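Local coordinates for proline dehydrogenase (Bradyrhizobium japonicum USDA 110, PDB 3HAZ), which probably oxidises proline to glutamate in two steps, through an FAD-dependent proline dehydrogenase and an NAD-dependent aldehyde dehydrogenase joined in one chain, at residues Glu103-Phe106 with Ile107-Thr111. Residues are numbered along the deposited sequence; the frame is centred on the assembly and turned at random.
Sequences EGDF and IHHET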
ATOM      1  N   GLU A 103     -30.891  36.329  19.478  1.00 22.88           N
ATOM      2  CA  GLU A 103     -30.265  37.014  20.604  1.00 28.27           C
ATOM      3  C   GLU A 103     -30.056  36.080  21.784  1.00 32.11           C
ATOM      4  O   GLU A 103     -29.134  36.263  22.579  1.00 33.27           O
ATOM      5  CB  GLU A 103     -31.102  38.223  21.030  1.00 32.24           C
ATOM      6  CG  GLU A 103     -30.940  39.411  20.106  1.00 34.88           C
ATOM      7  CD  GLU A 103     -29.481  39.711  19.831  1.00 43.12           C
ATOM      8  OE1 GLU A 103     -28.697  39.770  20.802  1.00 50.29           O
ATOM      9  OE2 GLU A 103     -29.113  39.875  18.648  1.00 44.84           O
ATOM     10  N   GLY A 104     -30.916  35.072  21.884  1.00 27.89           N
ATOM     11  CA  GLY A 104     -30.920  34.163  23.014  1.00 26.70           C
ATOM     12  C   GLY A 104     -32.207  33.360  23.025  1.00 24.81           C
ATOM     13  O   GLY A 104     -32.916  33.312  22.020  1.00 25.66           O
ATOM     14  N   ASP A 105     -32.509  32.725  24.155  1.00 30.39           N
ATOM     15  CA  ASP A 105     -33.705  31.899  24.262  1.00 27.91           C
ATOM     16  C   ASP A 105     -33.815  30.943  23.087  1.00 23.56           C
ATOM     17  O   ASP A 105     -34.912  30.678  22.589  1.00 21.23           O
ATOM     18  CB  ASP A 105     -34.952  32.779  24.336  1.00 28.81           C
ATOM     19  CG  ASP A 105     -35.314  33.140  25.756  1.00 33.48           C
ATOM     20  OD1 ASP A 105     -34.802  32.468  26.676  1.00 38.34           O
ATOM     21  OD2 ASP A 105     -36.109  34.081  25.955  1.00 31.73           O
ATOM     22  N   PHE A 106     -32.668  30.422  22.658  1.00 14.33           N
ATOM     23  CA  PHE A 106     -32.592  29.591  21.464  1.00 21.47           C
ATOM     24  C   PHE A 106     -33.461  28.336  21.553  1.00 26.22           C
ATOM     25  O   PHE A 106     -34.251  28.053  20.646  1.00 24.88           O
ATOM     26  CB  PHE A 106     -31.136  29.194  21.190  1.00 25.15           C
ATOM     27  CG  PHE A 106     -30.191  30.363  21.111  1.00 23.59           C
ATOM     28  CD1 PHE A 106     -30.275  31.266  20.068  1.00 22.98           C
ATOM     29  CD2 PHE A 106     -29.218  30.553  22.079  1.00 26.95           C
ATOM     30  CE1 PHE A 106     -29.400  32.338  19.988  1.00 24.02           C
ATOM     31  CE2 PHE A 106     -28.346  31.623  22.009  1.00 31.84           C
ATOM     32  CZ  PHE A 106     -28.438  32.519  20.958  1.00 24.87           C
ATOM     33  N   ILE A 107     -33.293  27.579  22.636  1.00 19.68           N
ATOM     34  CA  ILE A 107     -34.012  26.317  22.818  1.00 23.17           C
ATOM     35  C   ILE A 107     -35.494  26.605  23.085  1.00 25.27           C
ATOM     36  O   ILE A 107     -36.375  25.920  22.562  1.00 23.23           O
ATOM     37  CB  ILE A 107     -33.349  25.436  23.925  1.00 31.49           C
ATOM     38  CG1 ILE A 107     -32.014  24.879  23.414  1.00 27.65           C
ATOM     39  CG2 ILE A 107     -34.258  24.281  24.365  1.00 23.36           C
ATOM     40  CD1 ILE A 107     -31.198  24.110  24.463  1.00 27.79           C
ATOM     41  N   HIS A 108     -35.753  27.656  23.860  1.00 25.88           N
ATOM     42  CA  HIS A 108     -37.110  28.120  24.129  1.00 27.37           C
ATOM     43  C   HIS A 108     -37.874  28.427  22.835  1.00 26.70           C
ATOM     44  O   HIS A 108     -39.020  28.005  22.664  1.00 19.97           O
ATOM     45  CB  HIS A 108     -37.073  29.360  25.035  1.00 35.57           C
ATOM     46  CG  HIS A 108     -38.423  29.829  25.487  1.00 28.03           C
ATOM     47  ND1 HIS A 108     -39.143  29.187  26.470  1.00 35.39           N
ATOM     48  CD2 HIS A 108     -39.174  30.890  25.106  1.00 32.26           C
ATOM     49  CE1 HIS A 108     -40.285  29.824  26.665  1.00 28.42           C
ATOM     50  NE2 HIS A 108     -40.327  30.862  25.853  1.00 22.92           N
ATOM     51  N   HIS A 109     -37.239  29.150  21.916  1.00 23.91           N
ATOM     52  CA  HIS A 109     -37.891  29.466  20.651  1.00 22.55           C
ATOM     53  C   HIS A 109     -38.179  28.216  19.830  1.00 16.73           C
ATOM     54  O   HIS A 109     -39.263  28.082  19.258  1.00 18.99           O
ATOM     55  CB  HIS A 109     -37.076  30.474  19.826  1.00 26.53           C
ATOM     56  CG  HIS A 109     -36.920  31.808  20.486  1.00 25.70           C
ATOM     57  ND1 HIS A 109     -35.893  32.676  20.179  1.00 23.14           N
ATOM     58  CD2 HIS A 109     -37.651  32.418  21.449  1.00 24.31           C
ATOM     59  CE1 HIS A 109     -36.003  33.764  20.918  1.00 29.38           C
ATOM     60  NE2 HIS A 109     -37.064  33.636  21.695  1.00 25.96           N
ATOM     61  N   GLU A 110     -37.203  27.314  19.755  1.00 16.65           N
ATOM     62  CA  GLU A 110     -37.381  26.063  19.025  1.00 20.27           C
ATOM     63  C   GLU A 110     -38.483  25.213  19.661  1.00 22.91           C
ATOM     64  O   GLU A 110     -39.317  24.632  18.970  1.00 22.92           O
ATOM     65  CB  GLU A 110     -36.070  25.264  18.980  1.00 21.44           C
ATOM     66  CG  GLU A 110     -36.176  23.988  18.154  1.00 17.97           C
ATOM     67  CD  GLU A 110     -34.839  23.277  17.943  1.00 23.22           C
ATOM     68  OE1 GLU A 110     -33.844  23.639  18.603  1.00 19.67           O
ATOM     69  OE2 GLU A 110     -34.793  22.347  17.109  1.00 24.25           O
ATOM     70  N   THR A 111     -38.474  25.138  20.985  1.00 16.98           N
ATOM     71  CA  THR A 111     -39.471  24.347  21.712  1.00 21.14           C
ATOM     72  C   THR A 111     -40.879  24.920  21.573  1.00 18.54           C
ATOM     73  O   THR A 111     -41.824  24.197  21.231  1.00 21.66           O
ATOM     74  CB  THR A 111     -39.091  24.203  23.203  1.00 26.56           C
ATOM     75  OG1 THR A 111     -37.803  23.576  23.287  1.00 32.96           O
ATOM     76  CG2 THR A 111     -40.110  23.342  23.951  1.00 18.96           C
TER
HETATM   77  O   HOH W   1     -33.222  32.644  19.386  1.00 22.26           O
HETATM   78  O   HOH W   2     -32.830  26.100  19.373  1.00 16.56           O
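H109 folds back from the first turn of helix 106-115 on the D105 carbonyl, with G104 O close by. CB lies 3.5 Å from D105 O, the same oxygen that accepts the backbone N-H of H109 (N to O 2.9 Å, N-H...O angle 159°). With CG anti to its own carbonyl carbon (chi1 -63°), the ring swings toward the preceding loop, and D105 O comes to lie over one face, 3.1 Å from CG and displaced toward the rim. CD2 is 3.4 Å from D105 O. H109 ND1 is hydrogen-bonded to a water (2.8 Å), and this water donates to G104 O, bridging the imidazole to the loop carbonyl. At the far end of the ring, CE1 approaches G104 O to 3.3 Å, while NE2 meets D105 CB. That methylene makes a CH-pi contact over the ring face, 26° off the normal. Were H109 an alanine, the water on G104 O would probably lose its ring partner and the D105 methylene its CH-pi face. The D105 carboxylate is engaged elsewhere, in a salt bridge with R130, and F96 meets the H109 ring edge-to-face. One residue further on, E110 N donates to F106 O; a second water donates to E110 OE1 and, weakly, to F106 O, while OE2 is hydrogen-bonded to T141 and salt-bridged to R923. D105 occupies the N-cap position, yet its side chain makes no capping bond; the bonds to D105 O and F106 O open the i+4 to i series of a helix N-terminus, here following a loop in the family's DNA-binding-domain region.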